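Local coordinates for protein tRNA (cytosine(38)-C(5))-methyltransferase (Schizosaccharomyces pombe, PDB 6FDF) that transfers a methyl group from S-adenosyl-L-methionine to C5 of cytidine 38 in the anticodon loop of tRNA(Asp), and less efficiently of tRNA(Glu), at residues 35-40 and 72-77; 126-131 and 165-170; 170-175 and 322-327; 205-210 and 286-291; 217-222 and 272-277. All blocks are in the same frame, centred on the assembly; numbering follows the deposited sequence.

Contact 1: residues 35-40 and 72-77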
# COMPACT_ATOMS: atom_id res chain seq x y z
N ASP A 35 -2.09 -15.94 -12.40
CA ASP A 35 -3.20 -16.58 -11.73
C ASP A 35 -2.93 -16.48 -10.23
O ASP A 35 -2.06 -17.18 -9.71
CB ASP A 35 -3.34 -18.04 -12.18
CG ASP A 35 -3.45 -18.17 -13.69
OD1 ASP A 35 -3.96 -17.24 -14.34
OD2 ASP A 35 -3.00 -19.21 -14.22
N ILE A 36 -3.66 -15.60 -9.55
CA ILE A 36 -3.61 -15.56 -8.10
C ILE A 36 -4.22 -16.85 -7.59
O ILE A 36 -5.44 -17.03 -7.61
CB ILE A 36 -4.35 -14.33 -7.51
CG1 ILE A 36 -3.78 -13.03 -8.08
CG2 ILE A 36 -4.25 -14.33 -5.99
CD1 ILE A 36 -2.33 -12.86 -7.83
N VAL A 37 -3.36 -17.78 -7.16
CA VAL A 37 -3.85 -19.06 -6.67
C VAL A 37 -4.63 -18.87 -5.38
O VAL A 37 -5.68 -19.50 -5.16
CB VAL A 37 -2.66 -20.03 -6.48
CG1 VAL A 37 -3.10 -21.30 -5.77
CG2 VAL A 37 -2.04 -20.35 -7.83
N CYS A 38 -4.14 -18.00 -4.51
CA CYS A 38 -4.80 -17.72 -3.24
C CYS A 38 -4.37 -16.34 -2.78
O CYS A 38 -3.22 -15.94 -2.99
CB CYS A 38 -4.43 -18.77 -2.17
SG CYS A 38 -5.52 -18.74 -0.70
N ALA A 39 -5.30 -15.63 -2.15
CA ALA A 39 -5.02 -14.39 -1.45
C ALA A 39 -5.38 -14.62 0.01
O ALA A 39 -6.46 -15.13 0.30
CB ALA A 39 -5.84 -13.24 -2.04
N ILE A 40 -4.46 -14.31 0.92
CA ILE A 40 -4.64 -14.66 2.32
C ILE A 40 -4.67 -13.39 3.15
O ILE A 40 -3.74 -12.58 3.11
CB ILE A 40 -3.53 -15.60 2.82
CG1 ILE A 40 -3.55 -16.90 2.02
CG2 ILE A 40 -3.73 -15.90 4.30
CD1 ILE A 40 -2.57 -17.93 2.51
N ASP A 72 3.45 -25.78 -0.31
CA ASP A 72 3.61 -26.78 -1.36
C ASP A 72 2.33 -26.93 -2.17
O ASP A 72 2.37 -27.03 -3.41
CB ASP A 72 4.00 -28.13 -0.76
CG ASP A 72 5.43 -28.16 -0.25
OD1 ASP A 72 6.24 -27.31 -0.67
OD2 ASP A 72 5.74 -29.05 0.57
N ALA A 73 1.18 -26.97 -1.50
CA ALA A 73 -0.09 -27.07 -2.20
C ALA A 73 -0.37 -25.83 -3.04
O ALA A 73 -0.90 -25.95 -4.16
CB ALA A 73 -1.22 -27.30 -1.19
N PHE A 74 -0.04 -24.64 -2.53
CA PHE A 74 -0.19 -23.43 -3.34
C PHE A 74 0.64 -23.50 -4.61
O PHE A 74 0.19 -23.07 -5.68
CB PHE A 74 0.20 -22.19 -2.52
CG PHE A 74 -0.75 -21.88 -1.40
CD1 PHE A 74 -2.12 -22.00 -1.58
CD2 PHE A 74 -0.27 -21.45 -0.18
CE1 PHE A 74 -3.00 -21.70 -0.55
CE2 PHE A 74 -1.15 -21.16 0.86
CZ PHE A 74 -2.51 -21.28 0.67
N ASP A 75 1.88 -23.99 -4.50
CA ASP A 75 2.76 -24.21 -5.64
C ASP A 75 2.90 -22.95 -6.50
O ASP A 75 2.62 -22.94 -7.70
CB ASP A 75 2.28 -25.40 -6.48
CG ASP A 75 3.28 -25.81 -7.54
OD1 ASP A 75 4.49 -25.75 -7.27
OD2 ASP A 75 2.84 -26.18 -8.65
N CYS A 76 3.33 -21.87 -5.86
CA CYS A 76 3.39 -20.56 -6.50
C CYS A 76 4.83 -20.14 -6.75
O CYS A 76 5.71 -20.35 -5.91
CB CYS A 76 2.67 -19.51 -5.66
SG CYS A 76 0.87 -19.66 -5.78
N LYS A 77 5.06 -19.53 -7.91
CA LYS A 77 6.40 -19.12 -8.31
C LYS A 77 6.70 -17.68 -7.93
O LYS A 77 7.88 -17.30 -7.85
CB LYS A 77 6.54 -19.32 -9.82
CG LYS A 77 7.92 -19.07 -10.39
CD LYS A 77 7.98 -19.46 -11.86
CE LYS A 77 8.40 -20.92 -12.06
NZ LYS A 77 7.59 -21.90 -11.28
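Val-37 and Phe-74 mark the nearest backbone approach, 6.6 Å between their CA atoms, where strand 34-41 passes the end of helix 68-74. The strand belongs to the Rossmann-like sheet of the class I methyltransferases. The helix precedes strand 78-81 of the same sheet. Asp-75 has a positive phi and turns the chain out of the helix, and Cys-76 then faces the strand. Its SG lies beside Val-37, 3.6 Å from Val-37 CB. Val-37 CG1 is anti to its backbone N (chi1 171°) and rests against the carbonyl O of Phe-74. That same oxygen accepts a hydrogen bond from Arg-12 on the neighbouring strand 11-16.

Phe-74 makes the largest single contribution. Its ring reaches across to Cys-38 and Ile-40, and its other neighbours include Leu-14. Cys-38 CB is 3.6 Å from Phe-74 CE1. Cys-38 SG makes a sulfur-aromatic contact with the ring, 4.8 Å from its centroid and 52° off the normal, an oblique approach. The contact between the segments is otherwise apolar and largely buried. Ile-40 meets the far end of the ring on a slanting course, and its CD1 sits 3.8 Å from Phe-74 CZ.

Contact 2: residues 126-131 and 165-170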
# COMPACT_ATOMS: atom_id res chain seq x y z
N ASN A 126 6.89 -2.72 2.82
CA ASN A 126 6.73 -2.38 4.23
C ASN A 126 6.90 -0.88 4.41
O ASN A 126 7.21 -0.15 3.47
CB ASN A 126 7.71 -3.17 5.10
CG ASN A 126 7.08 -3.61 6.40
OD1 ASN A 126 7.20 -2.94 7.42
ND2 ASN A 126 6.38 -4.74 6.36
N VAL A 127 6.70 -0.42 5.65
CA VAL A 127 6.86 1.00 5.96
C VAL A 127 8.34 1.36 6.02
O VAL A 127 9.21 0.52 6.29
CB VAL A 127 6.15 1.36 7.28
CG1 VAL A 127 4.67 1.01 7.20
CG2 VAL A 127 6.81 0.66 8.45
N GLN A 128 8.63 2.63 5.76
CA GLN A 128 9.98 3.14 5.93
C GLN A 128 10.45 2.90 7.36
O GLN A 128 9.71 3.10 8.33
CB GLN A 128 10.02 4.64 5.61
CG GLN A 128 11.40 5.25 5.65
CD GLN A 128 11.41 6.67 5.14
OE1 GLN A 128 10.39 7.35 5.13
NE2 GLN A 128 12.58 7.13 4.70
N GLY A 129 11.69 2.47 7.49
CA GLY A 129 12.23 2.07 8.77
C GLY A 129 12.25 0.57 8.99
O GLY A 129 12.94 0.10 9.88
N PHE A 130 11.50 -0.18 8.18
CA PHE A 130 11.66 -1.63 8.17
C PHE A 130 13.11 -1.99 7.90
O PHE A 130 13.63 -2.97 8.47
CB PHE A 130 10.75 -2.26 7.12
CG PHE A 130 10.89 -3.77 7.03
CD1 PHE A 130 10.31 -4.59 7.98
CD2 PHE A 130 11.62 -4.35 6.00
CE1 PHE A 130 10.44 -5.97 7.91
CE2 PHE A 130 11.75 -5.73 5.92
CZ PHE A 130 11.16 -6.54 6.88
N GLU A 131 13.80 -1.21 7.06
CA GLU A 131 15.14 -1.59 6.63
C GLU A 131 16.13 -1.66 7.78
O GLU A 131 17.15 -2.34 7.66
CB GLU A 131 15.66 -0.61 5.56
CG GLU A 131 16.03 0.77 6.07
CD GLU A 131 14.82 1.65 6.32
OE1 GLU A 131 13.68 1.19 6.11
OE2 GLU A 131 15.02 2.83 6.70
N SER A 165 2.45 11.74 -0.93
CA SER A 165 3.57 11.18 -0.20
C SER A 165 3.17 9.84 0.39
O SER A 165 2.14 9.74 1.07
CB SER A 165 4.03 12.13 0.91
OG SER A 165 4.35 13.40 0.38
N ARG A 166 3.96 8.81 0.13
CA ARG A 166 3.75 7.52 0.76
C ARG A 166 5.04 6.71 0.67
O ARG A 166 5.12 5.73 -0.09
CB ARG A 166 2.57 6.79 0.12
CG ARG A 166 2.02 5.59 0.92
CD ARG A 166 0.74 5.05 0.28
NE ARG A 166 0.12 4.00 1.09
CZ ARG A 166 -0.60 4.24 2.19
NH1 ARG A 166 -0.80 5.49 2.59
NH2 ARG A 166 -1.13 3.23 2.88
N SER A 167 6.06 7.13 1.41
CA SER A 167 7.36 6.46 1.33
C SER A 167 7.24 5.06 1.91
O SER A 167 6.72 4.87 3.01
CB SER A 167 8.42 7.27 2.07
OG SER A 167 8.63 8.52 1.44
N ARG A 168 7.72 4.08 1.16
CA ARG A 168 7.66 2.69 1.57
C ARG A 168 8.96 1.99 1.20
O ARG A 168 9.61 2.36 0.22
CB ARG A 168 6.49 1.96 0.90
CG ARG A 168 5.12 2.48 1.32
CD ARG A 168 4.91 2.18 2.80
NE ARG A 168 3.54 2.40 3.24
CZ ARG A 168 3.12 3.48 3.90
NH1 ARG A 168 1.85 3.56 4.28
NH2 ARG A 168 3.97 4.46 4.18
N TRP A 169 9.32 0.99 2.00
CA TRP A 169 10.42 0.10 1.69
C TRP A 169 9.93 -1.04 0.81
O TRP A 169 8.81 -1.53 0.98
CB TRP A 169 11.01 -0.47 2.99
CG TRP A 169 12.13 -1.45 2.80
CD1 TRP A 169 13.47 -1.16 2.77
CD2 TRP A 169 12.02 -2.87 2.66
NE1 TRP A 169 14.20 -2.32 2.60
CE2 TRP A 169 13.34 -3.38 2.53
CE3 TRP A 169 10.94 -3.76 2.62
CZ2 TRP A 169 13.60 -4.74 2.36
CZ3 TRP A 169 11.21 -5.12 2.45
CH2 TRP A 169 12.52 -5.59 2.33
N TYR A 170 10.77 -1.44 -0.15
CA TYR A 170 10.48 -2.57 -1.02
C TYR A 170 11.68 -3.49 -1.10
O TYR A 170 12.82 -3.03 -1.24
CB TYR A 170 10.12 -2.11 -2.44
CG TYR A 170 8.93 -1.21 -2.50
CD1 TYR A 170 7.65 -1.72 -2.66
CD2 TYR A 170 9.08 0.18 -2.45
CE1 TYR A 170 6.55 -0.89 -2.75
CE2 TYR A 170 7.99 1.01 -2.52
CZ TYR A 170 6.73 0.47 -2.68
OH TYR A 170 5.63 1.30 -2.75
O HOH W 1 6.59 4.53 5.83
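Asn-126 pairs with Trp-169 in antiparallel fashion. Asn-126 N donates to Trp-169 O at 2.9 Å, and Trp-169 N returns a bond to Asn-126 O at 2.8 Å. The CB atoms of both residues lie on the same face of the sheet. Val-127 CG1 lies over one face of the Arg-168 guanidinium. Arg-168 NH2 donates to Ser-167 O, which helps to fix the rotation of that group. Gln-128 N is joined to Ser-167 O through a water, which accepts from the N-H and donates to the carbonyl. Val-127 to Phe-130 form a type II turn, and the positive phi of Gly-129 suits this. Gly-129 N also donates to Glu-131 OE1 at 2.7 Å.

Phe-130 then turns its edge to the face of the Trp-169 indole. The ring centroids are 4.7 Å apart, with planes at 54°, and Phe-130 CD2 is 3.5 Å from Trp-169 CE3. Glu-131 CB touches Trp-169 CD1 at 3.6 Å. The indole NE1 is held by Glu-152 on strand 148-155. An alanine in place of Trp-169 would probably leave the Phe-130 edge without its aromatic face and Glu-152 OE2 without its N-H donor.

The side chain of Phe-130 is about 4 Å from that of Cys-85, the predicted catalytic residue. Asn-126 and Val-127, with Glu-125 just before them, form the Glu-Asn-Val signature of the C5-methyltransferases (motif VI), and Arg-166 and Arg-168 belong to the Arg-X-Arg of motif VIII, beside the active site.

Contact 3: residues 170-175 and 322-327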
# COMPACT_ATOMS: atom_id res chain seq x y z
N TYR A 170 10.77 -1.44 -0.15
CA TYR A 170 10.48 -2.57 -1.02
C TYR A 170 11.68 -3.49 -1.10
O TYR A 170 12.82 -3.03 -1.24
CB TYR A 170 10.12 -2.11 -2.44
CG TYR A 170 8.93 -1.21 -2.50
CD1 TYR A 170 7.65 -1.72 -2.66
CD2 TYR A 170 9.08 0.18 -2.45
CE1 TYR A 170 6.55 -0.89 -2.75
CE2 TYR A 170 7.99 1.01 -2.52
CZ TYR A 170 6.73 0.47 -2.68
OH TYR A 170 5.63 1.30 -2.75
N GLY A 171 11.42 -4.79 -1.00
CA GLY A 171 12.42 -5.81 -1.27
C GLY A 171 12.01 -6.65 -2.45
O GLY A 171 10.89 -7.18 -2.48
N LEU A 172 12.88 -6.75 -3.45
CA LEU A 172 12.66 -7.57 -4.64
C LEU A 172 13.71 -8.66 -4.64
O LEU A 172 14.91 -8.36 -4.60
CB LEU A 172 12.75 -6.73 -5.92
CG LEU A 172 11.54 -5.90 -6.35
CD1 LEU A 172 11.17 -4.85 -5.31
CD2 LEU A 172 11.82 -5.24 -7.69
N ALA A 173 13.28 -9.92 -4.71
CA ALA A 173 14.20 -11.06 -4.61
C ALA A 173 13.99 -11.99 -5.79
O ALA A 173 12.86 -12.36 -6.10
CB ALA A 173 14.00 -11.83 -3.30
N ARG A 174 15.09 -12.36 -6.46
CA ARG A 174 15.09 -13.38 -7.50
C ARG A 174 15.95 -14.56 -7.06
O ARG A 174 17.11 -14.37 -6.68
CB ARG A 174 15.65 -12.84 -8.83
CG ARG A 174 14.87 -11.70 -9.45
CD ARG A 174 15.65 -11.16 -10.63
NE ARG A 174 14.91 -10.17 -11.40
CZ ARG A 174 15.46 -9.38 -12.31
NH1 ARG A 174 14.73 -8.48 -12.97
NH2 ARG A 174 16.77 -9.46 -12.56
N LEU A 175 15.38 -15.76 -7.13
CA LEU A 175 16.13 -16.97 -6.82
C LEU A 175 17.23 -17.22 -7.86
O LEU A 175 16.98 -17.14 -9.06
CB LEU A 175 15.18 -18.16 -6.76
CG LEU A 175 15.77 -19.51 -6.35
CD1 LEU A 175 16.21 -19.51 -4.89
CD2 LEU A 175 14.75 -20.60 -6.59
N SER A 322 3.22 -1.65 -9.60
CA SER A 322 3.16 -2.17 -10.96
C SER A 322 4.51 -2.04 -11.66
O SER A 322 4.93 -2.94 -12.40
CB SER A 322 2.08 -1.44 -11.77
OG SER A 322 2.47 -0.13 -12.16
N TYR A 323 5.22 -0.94 -11.42
CA TYR A 323 6.56 -0.77 -11.98
C TYR A 323 7.54 -1.78 -11.39
O TYR A 323 8.36 -2.35 -12.12
CB TYR A 323 7.07 0.65 -11.75
CG TYR A 323 6.23 1.77 -12.31
CD1 TYR A 323 5.56 1.63 -13.52
CD2 TYR A 323 6.13 2.97 -11.64
CE1 TYR A 323 4.80 2.68 -14.04
CE2 TYR A 323 5.37 4.01 -12.14
CZ TYR A 323 4.71 3.86 -13.33
OH TYR A 323 3.97 4.91 -13.83
N LEU A 324 7.51 -1.96 -10.07
CA LEU A 324 8.43 -2.90 -9.43
C LEU A 324 8.16 -4.33 -9.87
O LEU A 324 9.09 -5.13 -10.04
CB LEU A 324 8.35 -2.78 -7.91
CG LEU A 324 8.88 -1.47 -7.35
CD1 LEU A 324 8.33 -1.24 -5.96
CD2 LEU A 324 10.40 -1.43 -7.35
N ILE A 325 6.88 -4.69 -10.04
CA ILE A 325 6.55 -6.03 -10.52
C ILE A 325 7.13 -6.24 -11.92
O ILE A 325 7.70 -7.30 -12.21
CB ILE A 325 5.02 -6.24 -10.50
CG1 ILE A 325 4.55 -6.50 -9.07
CG2 ILE A 325 4.62 -7.40 -11.41
CD1 ILE A 325 3.04 -6.50 -8.92
N SER A 326 6.98 -5.24 -12.80
CA SER A 326 7.55 -5.33 -14.14
C SER A 326 9.06 -5.57 -14.09
O SER A 326 9.59 -6.42 -14.81
CB SER A 326 7.25 -4.05 -14.91
OG SER A 326 5.85 -3.89 -15.09
N LEU A 327 9.76 -4.81 -13.24
CA LEU A 327 11.19 -5.02 -13.06
C LEU A 327 11.49 -6.41 -12.53
O LEU A 327 12.35 -7.13 -13.06
CB LEU A 327 11.75 -3.96 -12.11
CG LEU A 327 13.24 -4.09 -11.79
CD1 LEU A 327 14.06 -3.92 -13.06
CD2 LEU A 327 13.64 -3.07 -10.74
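Helix 318-328 near the C-terminus packs here on strand 168-175, the antiparallel strand of the methyltransferase sheet. Tyr-170, Leu-172 and Arg-174 alternate along the strand and send their side chains toward the helix. The two axes run nearly parallel, 19° apart, with a closest approach of 9.9 Å.

Leu-324 is the central residue on the helix side. Its CD1 sits over one face of the Tyr-170 ring, 3.5 Å from the centroid, in a CH-pi contact. The carbon is displaced toward the rim, and lies 3.4 Å from Tyr-170 CD1. The two side chains cross at about a right angle. The other branch, Leu-324 CD2, lies 4.1 Å from Leu-172 CD1. Leu-172 CD2 touches the carbonyl O of Leu-324, and is 4.2 Å from Leu-327 CD2.

Arg-174 supplies the polar end. Its chain is extended from CG to NE (chi2 172°, chi3 173°), and the guanidinium at its end meets the helix. NH1 donates to Leu-327 O at 2.7 Å, with the oxygen close to the guanidinium plane. NE donates to Leu-328 O, so two successive helix carbonyls are gripped by one side chain. Phe-177 and Trp-181 add cation-pi contacts to the same group.

Apolar packing thus covers most of this buried face. The charge of Arg-174 is met by backbone oxygens near the helix C-terminus, whose partial negative charge would probably favour it.

Contact 4: residues 205-210 and 286-291; sequences YLEIER and VARLMG
Tyr-205 packs closely against the last turn of helix 283-289. Leu-289 CD2 lies over one face of its ring, 3.9 Å from the centroid, in a CH-pi contact. The ring edge meets the backbone instead, with Tyr-205 CD2 3.5 Å from Arg-288 O. Arg-288 is extended from CG to NE and reaches the loop backbone. Its NH1 donates to Tyr-205 O at 3.1 Å. The bond is nearly straight at the hydrogen (167°), but the donor stands well above the carbonyl plane. Arg-288 NE forms a salt bridge with Glu-294.

The helix belongs to motif IX of the C5-methyltransferases. It ends in a Schellman motif with Gly-291 as the C-prime residue. A leucine in place of Arg-288 would probably leave Tyr-205 O without this donor and Glu-294 without its opposite charge.

The packing is looser beyond Leu-206, on the more exposed side of the loop. Glu-207 crosses Arg-288 at about a right angle, and only its aliphatic part comes close, with CG 3.7 Å from Arg-288 NH1. The carboxylate does not pair with that guanidinium: Glu-207 OE1 is 4.9 Å from Arg-288 NH2. Glu-207 OE2 instead forms a salt bridge with Arg-210 NH2 and a hydrogen bond with Thr-282 OG1.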
# COMPACT_ATOMS: atom_id res chain seq x y z
N TYR A 205 -7.22 14.14 -9.63
CA TYR A 205 -7.76 12.99 -8.93
C TYR A 205 -9.12 13.27 -8.29
O TYR A 205 -9.76 12.32 -7.83
CB TYR A 205 -6.77 12.52 -7.86
CG TYR A 205 -5.45 12.06 -8.44
CD1 TYR A 205 -4.51 12.98 -8.89
CD2 TYR A 205 -5.16 10.70 -8.56
CE1 TYR A 205 -3.31 12.56 -9.44
CE2 TYR A 205 -3.96 10.28 -9.10
CZ TYR A 205 -3.04 11.21 -9.54
OH TYR A 205 -1.84 10.79 -10.07
N LEU A 206 -9.55 14.52 -8.25
CA LEU A 206 -10.76 14.87 -7.51
C LEU A 206 -12.01 14.38 -8.23
O LEU A 206 -12.09 14.36 -9.47
CB LEU A 206 -10.84 16.38 -7.30
CG LEU A 206 -9.75 17.03 -6.45
CD1 LEU A 206 -9.94 18.54 -6.36
CD2 LEU A 206 -9.70 16.40 -5.06
N GLU A 207 -13.01 14.02 -7.44
CA GLU A 207 -14.36 13.90 -7.96
C GLU A 207 -14.92 15.30 -8.18
O GLU A 207 -14.47 16.27 -7.57
CB GLU A 207 -15.25 13.11 -7.00
CG GLU A 207 -14.85 11.65 -6.86
CD GLU A 207 -15.82 10.85 -6.02
OE1 GLU A 207 -16.74 10.21 -6.58
OE2 GLU A 207 -15.68 10.88 -4.78
N ILE A 208 -15.94 15.40 -9.02
CA ILE A 208 -16.49 16.73 -9.25
C ILE A 208 -17.98 16.78 -9.03
O ILE A 208 -18.71 15.79 -9.19
CB ILE A 208 -16.21 17.24 -10.69
CG1 ILE A 208 -17.11 16.51 -11.68
CG2 ILE A 208 -14.75 17.09 -11.03
CD1 ILE A 208 -16.54 15.21 -12.16
N GLU A 209 -18.41 17.96 -8.60
CA GLU A 209 -19.80 18.30 -8.39
C GLU A 209 -20.55 17.19 -7.67
O GLU A 209 -21.61 16.74 -8.10
CB GLU A 209 -20.45 18.66 -9.72
CG GLU A 209 -19.81 19.89 -10.37
CD GLU A 209 -20.47 20.28 -11.68
OE1 GLU A 209 -21.41 19.57 -12.11
OE2 GLU A 209 -20.07 21.30 -12.27
N ARG A 210 -19.97 16.74 -6.56
CA ARG A 210 -20.67 15.91 -5.60
C ARG A 210 -21.26 16.78 -4.50
O ARG A 210 -20.91 17.95 -4.35
CB ARG A 210 -19.73 14.86 -4.99
CG ARG A 210 -19.21 13.81 -5.96
CD ARG A 210 -18.58 12.67 -5.18
NE ARG A 210 -19.51 12.08 -4.21
CZ ARG A 210 -19.16 11.20 -3.28
NH1 ARG A 210 -20.08 10.72 -2.44
NH2 ARG A 210 -17.90 10.79 -3.17
N VAL A 286 -9.04 9.04 -2.37
CA VAL A 286 -7.89 8.38 -1.75
C VAL A 286 -7.48 7.17 -2.59
O VAL A 286 -6.29 6.97 -2.88
CB VAL A 286 -8.21 7.98 -0.30
CG1 VAL A 286 -7.07 7.18 0.30
CG2 VAL A 286 -8.49 9.23 0.55
N ALA A 287 -8.45 6.35 -3.00
CA ALA A 287 -8.15 5.20 -3.85
C ALA A 287 -7.45 5.64 -5.13
O ALA A 287 -6.47 5.01 -5.56
CB ALA A 287 -9.44 4.43 -4.17
N ARG A 288 -7.95 6.70 -5.77
CA ARG A 288 -7.32 7.20 -6.99
C ARG A 288 -5.89 7.67 -6.73
O ARG A 288 -4.98 7.36 -7.51
CB ARG A 288 -8.15 8.35 -7.56
CG ARG A 288 -9.48 7.94 -8.15
CD ARG A 288 -10.26 9.18 -8.53
NE ARG A 288 -11.51 8.88 -9.21
CZ ARG A 288 -12.40 9.81 -9.57
NH1 ARG A 288 -12.16 11.08 -9.32
NH2 ARG A 288 -13.51 9.45 -10.19
N LEU A 289 -5.67 8.39 -5.63
CA LEU A 289 -4.32 8.84 -5.33
C LEU A 289 -3.39 7.67 -5.05
O LEU A 289 -2.17 7.79 -5.23
CB LEU A 289 -4.34 9.80 -4.14
CG LEU A 289 -4.89 11.19 -4.48
CD1 LEU A 289 -5.38 11.89 -3.22
CD2 LEU A 289 -3.82 12.02 -5.18
N MET A 290 -3.93 6.53 -4.62
CA MET A 290 -3.12 5.34 -4.39
C MET A 290 -3.04 4.44 -5.61
O MET A 290 -2.45 3.35 -5.53
CB MET A 290 -3.65 4.58 -3.18
CG MET A 290 -3.49 5.36 -1.88
SD MET A 290 -4.02 4.44 -0.44
CE MET A 290 -3.66 5.61 0.86
N GLY A 291 -3.60 4.87 -6.74
CA GLY A 291 -3.46 4.16 -8.00
C GLY A 291 -4.49 3.07 -8.26
O GLY A 291 -4.33 2.33 -9.24

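Contact 5: residues 217-222 and 272-277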
# COMPACT_ATOMS: atom_id res chain seq x y z
N VAL A 217 -15.06 19.20 7.02
CA VAL A 217 -14.42 19.07 8.32
C VAL A 217 -15.25 19.82 9.36
O VAL A 217 -15.73 20.93 9.11
CB VAL A 217 -12.98 19.59 8.27
CG1 VAL A 217 -12.27 19.35 9.60
CG2 VAL A 217 -12.21 18.90 7.14
N LEU A 218 -15.44 19.20 10.52
CA LEU A 218 -16.28 19.78 11.56
C LEU A 218 -15.64 21.02 12.16
O LEU A 218 -14.42 21.07 12.37
CB LEU A 218 -16.56 18.76 12.65
CG LEU A 218 -17.47 17.60 12.24
CD1 LEU A 218 -17.61 16.60 13.38
CD2 LEU A 218 -18.83 18.12 11.81
N GLU A 219 -16.47 22.03 12.44
CA GLU A 219 -15.98 23.24 13.10
C GLU A 219 -15.37 22.91 14.46
O GLU A 219 -14.37 23.52 14.86
CB GLU A 219 -17.11 24.25 13.24
CG GLU A 219 -16.72 25.54 13.96
CD GLU A 219 -17.71 26.67 13.76
OE1 GLU A 219 -17.31 27.84 13.90
OE2 GLU A 219 -18.89 26.39 13.44
N SER A 220 -15.96 21.96 15.18
CA SER A 220 -15.43 21.58 16.49
C SER A 220 -13.99 21.09 16.39
O SER A 220 -13.15 21.46 17.22
CB SER A 220 -16.33 20.51 17.12
OG SER A 220 -16.24 19.29 16.41
N VAL A 221 -13.70 20.26 15.39
CA VAL A 221 -12.33 19.77 15.19
C VAL A 221 -11.43 20.90 14.70
O VAL A 221 -10.27 21.01 15.13
CB VAL A 221 -12.34 18.58 14.22
CG1 VAL A 221 -10.92 18.18 13.84
CG2 VAL A 221 -13.08 17.40 14.83
N LEU A 222 -11.92 21.74 13.79
CA LEU A 222 -11.11 22.85 13.29
C LEU A 222 -10.79 23.86 14.39
O LEU A 222 -9.71 24.46 14.39
CB LEU A 222 -11.82 23.54 12.13
CG LEU A 222 -11.81 22.79 10.79
CD1 LEU A 222 -12.74 23.43 9.78
CD2 LEU A 222 -10.40 22.71 10.24
N ASN A 272 -11.68 33.37 9.46
CA ASN A 272 -12.85 32.50 9.58
C ASN A 272 -12.48 31.18 8.91
O ASN A 272 -12.59 31.06 7.69
CB ASN A 272 -14.09 33.13 8.95
CG ASN A 272 -15.28 32.18 8.91
OD1 ASN A 272 -15.27 31.12 9.54
ND2 ASN A 272 -16.30 32.56 8.15
N ARG A 273 -12.03 30.21 9.71
CA ARG A 273 -11.55 28.95 9.16
C ARG A 273 -12.66 28.16 8.48
O ARG A 273 -12.36 27.30 7.64
CB ARG A 273 -10.89 28.11 10.25
CG ARG A 273 -11.80 27.76 11.42
CD ARG A 273 -11.00 27.36 12.65
NE ARG A 273 -10.33 28.51 13.24
CZ ARG A 273 -9.41 28.44 14.19
NH1 ARG A 273 -9.04 27.26 14.68
NH2 ARG A 273 -8.85 29.54 14.67
N MET A 274 -13.93 28.42 8.80
CA MET A 274 -15.00 27.71 8.12
C MET A 274 -15.22 28.21 6.70
O MET A 274 -15.79 27.49 5.88
CB MET A 274 -16.30 27.82 8.92
CG MET A 274 -16.22 27.21 10.32
SD MET A 274 -15.51 25.56 10.29
CE MET A 274 -16.85 24.65 9.53
N ALA A 275 -14.78 29.43 6.39
CA ALA A 275 -14.95 29.98 5.05
C ALA A 275 -13.97 29.38 4.05
O ALA A 275 -14.11 29.62 2.85
CB ALA A 275 -14.78 31.50 5.08
N LEU A 276 -12.99 28.60 4.52
CA LEU A 276 -12.09 27.89 3.63
C LEU A 276 -12.76 26.69 2.97
O LEU A 276 -12.17 26.12 2.03
CB LEU A 276 -10.86 27.42 4.39
CG LEU A 276 -9.89 28.53 4.80
CD1 LEU A 276 -8.86 28.00 5.79
CD2 LEU A 276 -9.22 29.13 3.57
N GLN A 277 -13.94 26.29 3.43
CA GLN A 277 -14.68 25.16 2.85
C GLN A 277 -13.79 23.92 2.79
O GLN A 277 -13.60 23.30 1.74
CB GLN A 277 -15.22 25.51 1.46
CG GLN A 277 -16.05 26.78 1.41
CD GLN A 277 -16.56 27.09 0.01
OE1 GLN A 277 -16.28 28.15 -0.55
NE2 GLN A 277 -17.29 26.15 -0.57
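Met-274 lies across the first turn of helix 219-225, between Glu-219 and Leu-222. Its chain bends at chi2 (-49°), which places SD, and at chi3, which places CE 3.9 Å from Val-217 O. Met-274 SD is 3.5 Å from Leu-222 CD1, and the two side chains meet at a slant. The same sulfur is 3.6 Å from Glu-219 CB. Glu-219 itself crosses Met-274 at about a right angle. Its CB and CG meet SD and its carboxylate carbon meets CG, with Glu-219 CD 3.8 Å from Met-274 CG.

Arg-273 meets Leu-222 at its CB and its carbonyl oxygen. Arg-273 CG stands between the backbone N and the carbonyl carbon (chi1 60°), and the chain bends at chi3. NH1 donates to Leu-222 O at 2.9 Å, with the oxygen in the guanidinium plane. Leu-222 CB packs on Arg-273 CD, so one residue meets both the alkyl chain and the charged end.

Phe-229 also touches Leu-222. Val-217 pairs through its backbone with Leu-278, just past the second segment. The contact joins a short helix to the turn after helix 265-272, in the region between motifs VIII and IX that forms the target recognition domain in C5-methyltransferases.

Contacts 1 and 3 are the buried ones. Contact 3 packs a helix on the seven-stranded sheet, and contact 1 a helix end with the loop after it. Their touching residues are mainly apolar. Contact 2 joins strands of that same sheet, is partly buried, and relies on backbone bonds and an aromatic pair near the predicted active site. It shares Tyr-170 and strand 168-175 with contact 3. Contacts 4 and 5 lie outside the sheet. Contact 4 is at the surface, while contact 5 is partly buried, its centre about 30 Å from the centre of the chain. In contacts 3, 4 and 5 alike an arginine reaches a backbone carbonyl. Contacts 2 and 4 touch, with Arg-166 NH1 3.3 Å from Met-290 CE.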